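Side-chain contacts in nucleoside hydrolase, putative (Trypanosoma brucei, PDB 3FZ0), which belongs to the nucleoside hydrolase family, with a mixed, mainly parallel beta-sheet flanked by helices, and holds a bound calcium ion: residues M27-P30 with D31-V34; D89-D93 with A94-P98; R145-P148 with D149-S152; G219-D222 with K223-R227; N226-S229 with T230-G233. The protein carries 2 engineered substitutions. All coordinates share one frame; numbering follows the deposited sequence.

Interaction 1. Residues M27-P30 with D31-V34; sequences MTQP and DVEV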
loop_
_atom_site.group_PDB
_atom_site.type_symbol
_atom_site.label_atom_id
_atom_site.label_comp_id
_atom_site.label_asym_id
_atom_site.label_seq_id
_atom_site.Cartn_x
_atom_site.Cartn_y
_atom_site.Cartn_z
ATOM N N MET B 27 20.874 -35.486 1.024
ATOM C CA MET B 27 21.872 -36.343 0.407
ATOM C C MET B 27 22.218 -37.599 1.165
ATOM O O MET B 27 22.996 -38.387 0.652
ATOM C CB MET B 27 23.149 -35.562 0.132
ATOM C CG MET B 27 23.070 -34.721 -1.114
ATOM S SD MET B 27 24.589 -33.820 -1.332
ATOM C CE MET B 27 24.846 -33.261 0.334
ATOM N N THR B 28 21.689 -37.778 2.373
ATOM C CA THR B 28 22.091 -38.905 3.236
ATOM C C THR B 28 20.870 -39.739 3.603
ATOM O O THR B 28 20.887 -40.529 4.507
ATOM C CB THR B 28 22.779 -38.436 4.538
ATOM O OG1 THR B 28 21.914 -37.535 5.275
ATOM C CG2 THR B 28 24.116 -37.787 4.224
ATOM N N GLN B 29 19.784 -39.532 2.897
ATOM C CA GLN B 29 18.549 -40.206 3.191
ATOM C C GLN B 29 18.357 -41.270 2.100
ATOM O O GLN B 29 18.713 -41.049 0.940
ATOM C CB GLN B 29 17.445 -39.150 3.199
ATOM C CG GLN B 29 16.206 -39.499 3.990
ATOM C CD GLN B 29 16.391 -39.563 5.502
ATOM O OE1 GLN B 29 17.383 -39.104 6.066
ATOM N NE2 GLN B 29 15.394 -40.131 6.165
ATOM N N PRO B 30 17.872 -42.462 2.460
ATOM C CA PRO B 30 17.733 -43.437 1.368
ATOM C C PRO B 30 16.543 -43.128 0.451
ATOM O O PRO B 30 15.612 -42.455 0.857
ATOM C CB PRO B 30 17.549 -44.767 2.104
ATOM C CG PRO B 30 16.948 -44.378 3.447
ATOM C CD PRO B 30 17.468 -43.005 3.769
ATOM N N ASP B 31 16.599 -43.598 -0.786
ATOM C CA ASP B 31 15.516 -43.377 -1.781
ATOM C C ASP B 31 15.323 -41.909 -2.149
ATOM O O ASP B 31 14.260 -41.521 -2.624
ATOM C CB ASP B 31 14.182 -43.989 -1.318
ATOM C CG ASP B 31 14.238 -45.500 -1.182
ATOM O OD1 ASP B 31 14.851 -46.207 -2.022
ATOM O OD2 ASP B 31 13.645 -45.982 -0.210
ATOM N N VAL B 32 16.350 -41.092 -1.892
ATOM C CA VAL B 32 16.362 -39.687 -2.257
ATOM C C VAL B 32 17.621 -39.435 -3.077
ATOM O O VAL B 32 18.730 -39.923 -2.740
ATOM C CB VAL B 32 16.365 -38.740 -1.017
ATOM C CG1 VAL B 32 16.509 -37.300 -1.453
ATOM C CG2 VAL B 32 15.099 -38.885 -0.191
ATOM N N GLU B 33 17.444 -38.671 -4.150
ATOM C CA GLU B 33 18.539 -38.201 -4.980
ATOM C C GLU B 33 18.358 -36.709 -5.322
ATOM O O GLU B 33 17.359 -36.313 -5.959
ATOM C CB GLU B 33 18.637 -39.010 -6.260
ATOM C CG GLU B 33 19.918 -38.731 -7.041
ATOM C CD GLU B 33 19.908 -39.236 -8.478
ATOM O OE1 GLU B 33 18.991 -39.991 -8.890
ATOM O OE2 GLU B 33 20.837 -38.844 -9.213
ATOM N N VAL B 34 19.322 -35.886 -4.896
ATOM C CA VAL B 34 19.364 -34.483 -5.293
ATOM C C VAL B 34 19.903 -34.444 -6.715
ATOM O O VAL B 34 21.047 -34.820 -6.944
ATOM C CB VAL B 34 20.281 -33.664 -4.380
ATOM C CG1 VAL B 34 20.487 -32.260 -4.934
ATOM C CG2 VAL B 34 19.696 -33.608 -2.978
#
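Gln29 O lies 3.7 Å from both Asp31 N and Val32 N, on the inside of a type II beta turn from Gln29 to Val32. Both separations are too long for a hydrogen bond, so the turn rests on its backbone angles and not on a closing bond. Pro30 fills the second position and Asp31 the third, where phi turns positive (64°). The reversal carries the chain from helix 17-27 into strand 32-39, and the end-to-end directions of the two segments lie 165° apart. It belongs to the beta-alpha-beta crossover that makes strands 6-13 and 32-39 parallel neighbours.

Carbon contacts line the inside of the bend. Val32 CG2 approaches Gln29 CB at 4.1 Å and lies 3.8 Å from Pro30 O. Beyond CB the glutamine chain bends at chi2 (68°), which swings its amide off the strand and leaves the methylene to meet the valine. Farther from the turn, Met27 CG touches Val34 CG2 at 4.0 Å, the two chains running obliquely past each other, and both also lie on Ile64. Val32 and Gln29 share Ile291 of helix 282-291. Across this turn the cohesion is therefore apolar, made by methyl and methylene groups, while backbone bonds of Asp31 and Glu33 run outside the turn, to Arg7 and Leu9 of strand 6-13.

Interaction 2. Residues D89-D93 with A94-P98; sequences DGFGD and AGFPP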
loop_
_atom_site.group_PDB
_atom_site.type_symbol
_atom_site.label_atom_id
_atom_site.label_comp_id
_atom_site.label_asym_id
_atom_site.label_seq_id
_atom_site.Cartn_x
_atom_site.Cartn_y
_atom_site.Cartn_z
ATOM N N ASP B 89 30.550 -14.980 5.053
ATOM C CA ASP B 89 30.284 -15.740 3.832
ATOM C C ASP B 89 29.063 -16.643 3.979
ATOM O O ASP B 89 28.810 -17.490 3.129
ATOM C CB ASP B 89 31.526 -16.541 3.375
ATOM C CG ASP B 89 31.923 -17.711 4.340
ATOM O OD1 ASP B 89 31.275 -17.939 5.400
ATOM O OD2 ASP B 89 32.921 -18.413 4.023
ATOM N N GLY B 90 28.329 -16.470 5.081
ATOM C CA GLY B 90 27.203 -17.340 5.460
ATOM C C GLY B 90 27.515 -18.816 5.637
ATOM O O GLY B 90 26.596 -19.654 5.572
ATOM N N PHE B 91 28.792 -19.147 5.872
ATOM C CA PHE B 91 29.266 -20.534 5.773
ATOM C C PHE B 91 30.399 -20.865 6.771
ATOM O O PHE B 91 31.166 -21.837 6.596
ATOM C CB PHE B 91 29.714 -20.824 4.328
ATOM C CG PHE B 91 29.135 -22.100 3.743
ATOM C CD1 PHE B 91 27.749 -22.263 3.598
ATOM C CD2 PHE B 91 29.974 -23.114 3.297
ATOM C CE1 PHE B 91 27.222 -23.430 3.050
ATOM C CE2 PHE B 91 29.451 -24.288 2.758
ATOM C CZ PHE B 91 28.072 -24.447 2.632
ATOM N N GLY B 92 30.501 -20.035 7.810
ATOM C CA GLY B 92 31.422 -20.219 8.897
ATOM C C GLY B 92 32.687 -19.403 8.882
ATOM O O GLY B 92 33.409 -19.454 9.855
ATOM N N ASP B 93 32.958 -18.632 7.824
ATOM C CA ASP B 93 34.311 -18.064 7.573
ATOM C C ASP B 93 35.395 -19.062 7.999
ATOM O O ASP B 93 36.298 -18.742 8.768
ATOM C CB ASP B 93 34.508 -16.667 8.228
ATOM C CG ASP B 93 33.381 -15.662 7.861
ATOM O OD1 ASP B 93 33.009 -15.552 6.656
ATOM O OD2 ASP B 93 32.860 -14.972 8.778
ATOM N N ALA B 94 35.293 -20.281 7.490
ATOM C CA ALA B 94 35.974 -21.427 8.095
ATOM C C ALA B 94 37.275 -21.837 7.450
ATOM O O ALA B 94 37.964 -22.699 7.987
ATOM C CB ALA B 94 35.035 -22.632 8.146
ATOM N N GLY B 95 37.606 -21.229 6.312
ATOM C CA GLY B 95 38.802 -21.544 5.557
ATOM C C GLY B 95 38.726 -22.887 4.858
ATOM O O GLY B 95 39.744 -23.523 4.649
ATOM N N PHE B 96 37.518 -23.315 4.479
ATOM C CA PHE B 96 37.379 -24.464 3.569
ATOM C C PHE B 96 38.199 -24.255 2.279
ATOM O O PHE B 96 38.267 -23.130 1.745
ATOM C CB PHE B 96 35.932 -24.707 3.188
ATOM C CG PHE B 96 35.037 -25.007 4.345
ATOM C CD1 PHE B 96 33.874 -24.259 4.553
ATOM C CD2 PHE B 96 35.339 -26.045 5.224
ATOM C CE1 PHE B 96 33.026 -24.534 5.627
ATOM C CE2 PHE B 96 34.502 -26.337 6.295
ATOM C CZ PHE B 96 33.337 -25.578 6.506
ATOM N N PRO B 97 38.815 -25.330 1.756
ATOM C CA PRO B 97 39.521 -25.127 0.473
ATOM C C PRO B 97 38.529 -24.778 -0.617
ATOM O O PRO B 97 37.462 -25.408 -0.687
ATOM C CB PRO B 97 40.151 -26.491 0.182
ATOM C CG PRO B 97 40.173 -27.198 1.520
ATOM C CD PRO B 97 38.918 -26.719 2.233
ATOM N N PRO B 98 38.862 -23.769 -1.448
ATOM C CA PRO B 98 38.010 -23.369 -2.566
ATOM C C PRO B 98 37.788 -24.556 -3.486
ATOM O O PRO B 98 38.666 -25.390 -3.618
ATOM C CB PRO B 98 38.853 -22.291 -3.277
ATOM C CG PRO B 98 39.719 -21.735 -2.197
ATOM C CD PRO B 98 40.089 -22.950 -1.394
HETATM O O HOH W 1 33.323 -20.697 5.372
#
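Aromatic contact comes first: Phe96 CE1 reaches Phe91 CD2 at 4.1 Å, the two side chains crossing at about a right angle. The approach to the Phe91 ring is oblique. At its edge, near the ring plane, Phe96 also meets a carbonyl, with Phe91 O 3.4 Å from Phe96 CE1. Both phenylalanines lean on Phe245 of helix 241-249, and the ring of Phe96 stacks on it. The whole of 89-98 lies in the loop between strand 66-68 and helix 101-104, with the Phe91 side chain about 10 Å from the bound calcium ion.

Hydrogen bonds of the Asp89 carboxylate shape the loop. Asp89 OD1 accepts from Phe91 N at 2.8 Å, an Asx turn, and from Asp93 N at 3.0 Å. These donors come from opposite faces of the carboxylate plane, both well out of it, and so fix its rotation. In return Asp89 N donates to Asp93 OD1 at 3.0 Å, on the syn side; that oxygen is also bonded to Ser88 OG. Between them, Gly92 takes a phi of 101°, at which a side chain would jam against the preceding carbonyl.

Water carries a polar link across the contact. One molecule donates to Asp89 OD2 at 2.7 Å and, weakly, to Phe91 O, and accepts from Ala94 N at 2.9 Å. The chemistry implies a division of labour: the carboxylates of Asp89 and Asp93 organise the backbone of 89-93, while 94-98 meets it through ring contacts, the Phe91 carbonyl at the edge of Phe96, and a bridging water.

Interaction 3. Residues R145-P148 with D149-S152; sequences RLNP and DLFS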
loop_
_atom_site.group_PDB
_atom_site.type_symbol
_atom_site.label_atom_id
_atom_site.label_comp_id
_atom_site.label_asym_id
_atom_site.label_seq_id
_atom_site.Cartn_x
_atom_site.Cartn_y
_atom_site.Cartn_z
ATOM N N ARG B 145 6.584 -18.253 -14.395
ATOM C CA ARG B 145 5.984 -17.347 -15.411
ATOM C C ARG B 145 6.420 -17.699 -16.847
ATOM O O ARG B 145 5.689 -17.416 -17.784
ATOM C CB ARG B 145 6.217 -15.863 -15.112
ATOM C CG ARG B 145 5.983 -15.456 -13.660
ATOM C CD ARG B 145 4.494 -15.387 -13.230
ATOM N NE ARG B 145 3.684 -14.864 -14.308
ATOM C CZ ARG B 145 2.814 -15.590 -15.009
ATOM N NH1 ARG B 145 2.634 -16.878 -14.684
ATOM N NH2 ARG B 145 2.128 -15.030 -16.025
ATOM N N LEU B 146 7.583 -18.310 -17.023
ATOM C CA LEU B 146 8.038 -18.688 -18.356
ATOM C C LEU B 146 7.337 -19.911 -18.960
ATOM O O LEU B 146 7.112 -19.975 -20.185
ATOM C CB LEU B 146 9.545 -18.951 -18.371
ATOM C CG LEU B 146 10.457 -17.745 -18.507
ATOM C CD1 LEU B 146 11.855 -18.244 -18.240
ATOM C CD2 LEU B 146 10.331 -17.110 -19.910
ATOM N N ASN B 147 7.053 -20.907 -18.120
ATOM C CA ASN B 147 6.438 -22.143 -18.609
ATOM C C ASN B 147 5.706 -22.791 -17.457
ATOM O O ASN B 147 6.198 -23.751 -16.866
ATOM C CB ASN B 147 7.489 -23.092 -19.229
ATOM C CG ASN B 147 6.875 -24.150 -20.155
ATOM O OD1 ASN B 147 5.769 -24.633 -19.913
ATOM N ND2 ASN B 147 7.617 -24.544 -21.194
ATOM N N PRO B 148 4.522 -22.260 -17.130
ATOM C CA PRO B 148 3.763 -22.740 -15.966
ATOM C C PRO B 148 3.339 -24.221 -16.039
ATOM O O PRO B 148 3.322 -24.897 -15.009
ATOM C CB PRO B 148 2.535 -21.799 -15.922
ATOM C CG PRO B 148 2.409 -21.259 -17.350
ATOM C CD PRO B 148 3.834 -21.164 -17.841
ATOM N N ASP B 149 2.999 -24.697 -17.238
ATOM C CA ASP B 149 2.529 -26.077 -17.465
ATOM C C ASP B 149 3.446 -27.191 -16.964
ATOM O O ASP B 149 2.967 -28.210 -16.463
ATOM C CB ASP B 149 2.239 -26.332 -18.956
ATOM C CG ASP B 149 0.927 -25.694 -19.429
ATOM O OD1 ASP B 149 0.125 -25.228 -18.597
ATOM O OD2 ASP B 149 0.695 -25.668 -20.655
ATOM N N LEU B 150 4.757 -27.010 -17.124
ATOM C CA LEU B 150 5.717 -28.032 -16.753
ATOM C C LEU B 150 5.699 -28.359 -15.268
ATOM O O LEU B 150 6.132 -29.436 -14.870
ATOM C CB LEU B 150 7.134 -27.640 -17.194
ATOM C CG LEU B 150 7.400 -27.746 -18.689
ATOM C CD1 LEU B 150 8.674 -27.005 -19.037
ATOM C CD2 LEU B 150 7.429 -29.223 -19.156
ATOM N N PHE B 151 5.196 -27.441 -14.453
ATOM C CA PHE B 151 5.219 -27.618 -12.996
ATOM C C PHE B 151 4.258 -28.670 -12.469
ATOM O O PHE B 151 4.360 -29.089 -11.321
ATOM C CB PHE B 151 5.069 -26.289 -12.285
ATOM C CG PHE B 151 6.330 -25.491 -12.291
ATOM C CD1 PHE B 151 6.704 -24.739 -13.420
ATOM C CD2 PHE B 151 7.191 -25.522 -11.190
ATOM C CE1 PHE B 151 7.914 -24.018 -13.420
ATOM C CE2 PHE B 151 8.373 -24.815 -11.205
ATOM C CZ PHE B 151 8.730 -24.060 -12.302
ATOM N N SER B 152 3.363 -29.133 -13.332
ATOM C CA SER B 152 2.449 -30.197 -12.965
ATOM C C SER B 152 3.193 -31.541 -12.944
ATOM O O SER B 152 2.653 -32.530 -12.461
ATOM C CB SER B 152 1.273 -30.242 -13.947
ATOM O OG SER B 152 1.720 -30.784 -15.165
#
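Leu150 lays its CD1 methyl against the amide of Asn147, 3.6 Å from Asn147 CG and 3.4 Å from Asn147 ND2. On the same amide, Asn147 OD1 lies 3.7 Å from Leu150 CG, so the leucine branch spans the group from nitrogen to oxygen, the two side chains passing obliquely. This is the junction between the end of helix 138-146 and the 3-10 turn that follows, on the way to strand 162-165. Asn147 is the first residue to leave helical angles; with CG opposite the backbone N (chi1 -161°), its amide is directed forward over the new turn.

A backbone bond closes the turn: Phe151 N donates to Pro148 O at 3.2 Å, an i to i+3 bond with an N-H...O angle of 157°. The Phe151 ring brings its edge to the backbone as well: Asn147 O lies in the ring plane, 3.6 Å from Phe151 CD1. Beyond these residues the ring packs on Leu115 and Leu118 of helix 110-120 and on Ala143 and Leu144, which ties the turn to two helices. At the preceding helix end, Leu146 packs on Leu146 of the second subunit.

The next i to i+3 step uses Asp149 O twice. Ser152 N donates to it at 3.3 Å, and Ser152 OG donates at 3.1 Å nearly along the C=O axis, with a C=O...OG angle of 179°.

Interaction 4. Residues G219-D222 with K223-R227; sequences GFYD and KLVNR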
loop_
_atom_site.group_PDB
_atom_site.type_symbol
_atom_site.label_atom_id
_atom_site.label_comp_id
_atom_site.label_asym_id
_atom_site.label_seq_id
_atom_site.Cartn_x
_atom_site.Cartn_y
_atom_site.Cartn_z
ATOM N N GLY B 219 23.129 -28.995 23.484
ATOM C CA GLY B 219 23.587 -30.295 24.042
ATOM C C GLY B 219 23.558 -31.404 22.985
ATOM O O GLY B 219 24.524 -32.163 22.837
ATOM N N PHE B 220 22.473 -31.476 22.220
ATOM C CA PHE B 220 22.374 -32.427 21.127
ATOM C C PHE B 220 23.482 -32.126 20.106
ATOM O O PHE B 220 24.234 -33.041 19.715
ATOM C CB PHE B 220 20.990 -32.368 20.469
ATOM C CG PHE B 220 20.851 -33.254 19.266
ATOM C CD1 PHE B 220 20.438 -34.584 19.416
ATOM C CD2 PHE B 220 21.118 -32.768 17.982
ATOM C CE1 PHE B 220 20.299 -35.413 18.299
ATOM C CE2 PHE B 220 20.989 -33.594 16.851
ATOM C CZ PHE B 220 20.570 -34.903 16.999
ATOM N N TYR B 221 23.576 -30.852 19.697
ATOM C CA TYR B 221 24.625 -30.398 18.787
ATOM C C TYR B 221 26.012 -30.877 19.221
ATOM O O TYR B 221 26.781 -31.385 18.411
ATOM C CB TYR B 221 24.629 -28.869 18.662
ATOM C CG TYR B 221 25.724 -28.367 17.761
ATOM C CD1 TYR B 221 25.610 -28.464 16.362
ATOM C CD2 TYR B 221 26.880 -27.782 18.294
ATOM C CE1 TYR B 221 26.622 -27.986 15.528
ATOM C CE2 TYR B 221 27.882 -27.306 17.476
ATOM C CZ TYR B 221 27.750 -27.405 16.089
ATOM O OH TYR B 221 28.754 -26.926 15.246
ATOM N N ASP B 222 26.318 -30.717 20.503
ATOM C CA ASP B 222 27.628 -31.098 21.012
ATOM C C ASP B 222 27.897 -32.574 20.710
ATOM O O ASP B 222 29.017 -32.924 20.352
ATOM C CB ASP B 222 27.766 -30.783 22.508
ATOM C CG ASP B 222 28.023 -29.300 22.777
ATOM O OD1 ASP B 222 28.189 -28.534 21.809
ATOM O OD2 ASP B 222 28.070 -28.890 23.962
ATOM N N LYS B 223 26.874 -33.419 20.840
ATOM C CA LYS B 223 27.001 -34.847 20.577
ATOM C C LYS B 223 27.071 -35.126 19.081
ATOM O O LYS B 223 27.821 -35.984 18.642
ATOM C CB LYS B 223 25.853 -35.626 21.193
ATOM C CG LYS B 223 26.024 -35.922 22.663
ATOM C CD LYS B 223 24.679 -36.244 23.315
ATOM C CE LYS B 223 24.851 -36.689 24.774
ATOM N NZ LYS B 223 23.526 -36.914 25.457
ATOM N N LEU B 224 26.311 -34.368 18.303
ATOM C CA LEU B 224 26.340 -34.450 16.850
ATOM C C LEU B 224 27.785 -34.365 16.319
ATOM O O LEU B 224 28.192 -35.174 15.477
ATOM C CB LEU B 224 25.436 -33.349 16.246
ATOM C CG LEU B 224 25.012 -33.447 14.772
ATOM C CD1 LEU B 224 24.109 -34.661 14.588
ATOM C CD2 LEU B 224 24.397 -32.166 14.201
ATOM N N VAL B 225 28.574 -33.422 16.837
ATOM C CA VAL B 225 29.899 -33.133 16.275
ATOM C C VAL B 225 31.060 -33.770 17.045
ATOM O O VAL B 225 32.230 -33.399 16.847
ATOM C CB VAL B 225 30.147 -31.590 16.100
ATOM C CG1 VAL B 225 29.297 -31.029 15.038
ATOM C CG2 VAL B 225 29.969 -30.823 17.393
ATOM N N ASN B 226 30.698 -34.719 17.923
ATOM C CA ASN B 226 31.593 -35.513 18.754
ATOM C C ASN B 226 32.380 -34.751 19.800
ATOM O O ASN B 226 33.462 -35.155 20.206
ATOM C CB ASN B 226 32.531 -36.357 17.903
ATOM C CG ASN B 226 32.137 -37.823 17.862
ATOM O OD1 ASN B 226 30.964 -38.206 18.064
ATOM N ND2 ASN B 226 33.120 -38.660 17.574
ATOM N N ARG B 227 31.840 -33.636 20.246
ATOM C CA ARG B 227 32.414 -33.038 21.421
ATOM C C ARG B 227 32.098 -33.897 22.627
ATOM O O ARG B 227 30.971 -34.370 22.821
ATOM C CB ARG B 227 31.894 -31.627 21.638
ATOM C CG ARG B 227 32.432 -30.668 20.623
ATOM C CD ARG B 227 31.561 -29.471 20.610
ATOM N NE ARG B 227 32.112 -28.435 19.783
ATOM C CZ ARG B 227 31.487 -27.307 19.514
ATOM N NH1 ARG B 227 30.269 -27.076 20.016
ATOM N NH2 ARG B 227 32.073 -26.424 18.721
#
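Backbone bonds between the two segments finish helix 218-224. Leu224 N donates to Phe220 O at 2.8 Å, a regular helical bond, and Val225 N to Tyr221 O follows. The chain then closes in a Schellman motif: Arg227 N donates to Asp222 O at 2.9 Å and Asn226 N to Lys223 O at 3.2 Å, with Asn226, of positive phi, as the C-prime residue.

The charged contact spans the same cap. Arg227 NH1 and Asp222 OD1 form a salt bridge of 3.1 Å with an N-H...O angle of 154°. The oxygen lies in the guanidinium plane, while the donor comes on the syn side but well out of the carboxylate plane, the two planes being 69° apart. Neither partner depends on the other alone: Asp222 OD1 also pairs with Arg258, and Arg227 with Glu254 and Glu247.

Apolar and ring contacts complete the set. Tyr221, its CG swung opposite the backbone N (chi1 178°), receives Val225 CG2 4.1 Å above one face, offset toward the rim. Arg227 NH1 comes to the ring edge instead, 3.5 Å from Tyr221 CE2. Phe220 CE2 meets Leu224 CD1 at 4.0 Å. Chemically, one turn of chain is secured twice, through its backbone and through a charge network that probably stabilises both ionised groups; Tyr221 and Val225 pack beside the cap, and Phe220 and Leu224 face helix 345-356.

Interaction 5. Residues N226-S229 with T230-G233; sequences NRES and TPNG. Engineered in segment 226-229: Ser229 (natural residue Leu).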
loop_
_atom_site.group_PDB
_atom_site.type_symbol
_atom_site.label_atom_id
_atom_site.label_comp_id
_atom_site.label_asym_id
_atom_site.label_seq_id
_atom_site.Cartn_x
_atom_site.Cartn_y
_atom_site.Cartn_z
ATOM N N ASN B 226 30.698 -34.719 17.923
ATOM C CA ASN B 226 31.593 -35.513 18.754
ATOM C C ASN B 226 32.380 -34.751 19.800
ATOM O O ASN B 226 33.462 -35.155 20.206
ATOM C CB ASN B 226 32.531 -36.357 17.903
ATOM C CG ASN B 226 32.137 -37.823 17.862
ATOM O OD1 ASN B 226 30.964 -38.206 18.064
ATOM N ND2 ASN B 226 33.120 -38.660 17.574
ATOM N N ARG B 227 31.840 -33.636 20.246
ATOM C CA ARG B 227 32.414 -33.038 21.421
ATOM C C ARG B 227 32.098 -33.897 22.627
ATOM O O ARG B 227 30.971 -34.370 22.821
ATOM C CB ARG B 227 31.894 -31.627 21.638
ATOM C CG ARG B 227 32.432 -30.668 20.623
ATOM C CD ARG B 227 31.561 -29.471 20.610
ATOM N NE ARG B 227 32.112 -28.435 19.783
ATOM C CZ ARG B 227 31.487 -27.307 19.514
ATOM N NH1 ARG B 227 30.269 -27.076 20.016
ATOM N NH2 ARG B 227 32.073 -26.424 18.721
ATOM N N GLU B 228 33.096 -34.106 23.453
ATOM C CA GLU B 228 32.808 -34.722 24.709
ATOM C C GLU B 228 33.456 -33.924 25.809
ATOM O O GLU B 228 34.277 -33.043 25.548
ATOM C CB GLU B 228 33.286 -36.175 24.718
ATOM C CG GLU B 228 34.770 -36.326 24.812
ATOM C CD GLU B 228 35.224 -37.577 24.130
ATOM O OE1 GLU B 228 36.125 -38.281 24.681
ATOM O OE2 GLU B 228 34.664 -37.837 23.031
ATOM N N SER B 229 33.008 -34.201 27.023
ATOM C CA SER B 229 33.785 -34.019 28.258
ATOM C C SER B 229 32.845 -33.888 29.425
ATOM O O SER B 229 31.937 -33.039 29.431
ATOM C CB SER B 229 34.802 -32.879 28.233
ATOM O OG SER B 229 35.521 -32.867 29.451
ATOM N N THR B 230 33.088 -34.724 30.423
ATOM C CA THR B 230 34.329 -35.517 30.527
ATOM C C THR B 230 34.815 -36.306 29.276
ATOM O O THR B 230 34.006 -36.927 28.581
ATOM C CB THR B 230 34.291 -36.468 31.775
ATOM O OG1 THR B 230 33.199 -37.399 31.649
ATOM C CG2 THR B 230 34.153 -35.650 33.086
ATOM N N PRO B 231 36.152 -36.296 29.010
ATOM C CA PRO B 231 37.259 -35.441 29.526
ATOM C C PRO B 231 37.882 -34.435 28.475
ATOM O O PRO B 231 37.978 -34.804 27.291
ATOM C CB PRO B 231 38.299 -36.503 29.965
ATOM C CG PRO B 231 37.935 -37.815 29.123
ATOM C CD PRO B 231 36.726 -37.421 28.245
ATOM N N ASN B 232 38.289 -33.198 28.838
ATOM C CA ASN B 232 38.168 -32.498 30.154
ATOM C C ASN B 232 38.864 -31.094 30.154
ATOM O O ASN B 232 39.885 -30.892 30.846
ATOM C CB ASN B 232 38.643 -33.356 31.365
ATOM C CG ASN B 232 40.142 -33.800 31.283
ATOM O OD1 ASN B 232 40.804 -33.699 30.242
ATOM N ND2 ASN B 232 40.655 -34.311 32.398
ATOM N N GLY B 233 38.299 -30.098 29.454
ATOM C CA GLY B 233 36.907 -30.074 29.006
ATOM C C GLY B 233 36.635 -30.041 27.510
ATOM O O GLY B 233 37.476 -30.449 26.704
#
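Glu228 meets Pro231 with the end and the middle of its chain: Glu228 OE1 lies 3.7 Å from Pro231 CD, and Glu228 CG is 4.1 Å from the same carbon. Glu228 CG also lies 3.9 Å from Thr230 O. With a chi1 of 73°, CG sits between the backbone N and the carbonyl carbon, and the chain extends from there obliquely past the proline ring.

Ser229, an engineered residue (leucine in the natural sequence), is next. As modelled, Ser229 CA makes a CA-H...O contact of 2.9 Å with Thr230 O, doubtful because it runs across a cis bond. Its hydroxyl lies implausibly close to Asn232, so nothing firm can be drawn from where OG points. Cis peptide bonds are modelled before each of Thr230, Pro231, Asn232 and Gly233; four in succession, together with the clash at OG, make the details of this tip doubtful.

The loop links strands 227-228 and 235-236, the two arms of a small beta hairpin. Glu228 pairs through its backbone with Val235 on the opposite arm, and its side chain rests on Val237. At the base of the first arm, Asn226 OD1 takes a weak hydrogen bond from Gln243 NE2.

All five contacts are local, yet their settings differ. Interactions 1 and 3 are surface turns at helix ends on the way to strands of the main sheet, the first joined across its turn by carbon contacts, the second adding i to i+3 bonds beside a subunit interface. Interactions 2 and 4 are partly buried, and both lean on neighbouring helices: carboxylates and a water organise 89-93 with 94-98, while a charge network and a Schellman cap organise 219-227. Interaction 5 shares Asn226 and Arg227 with interaction 4 and runs outward into an exposed tip whose modelled geometry is doubtful. Interactions 3 and 5, with centres about 53 Å apart, lie on opposite sides of the chain's centre.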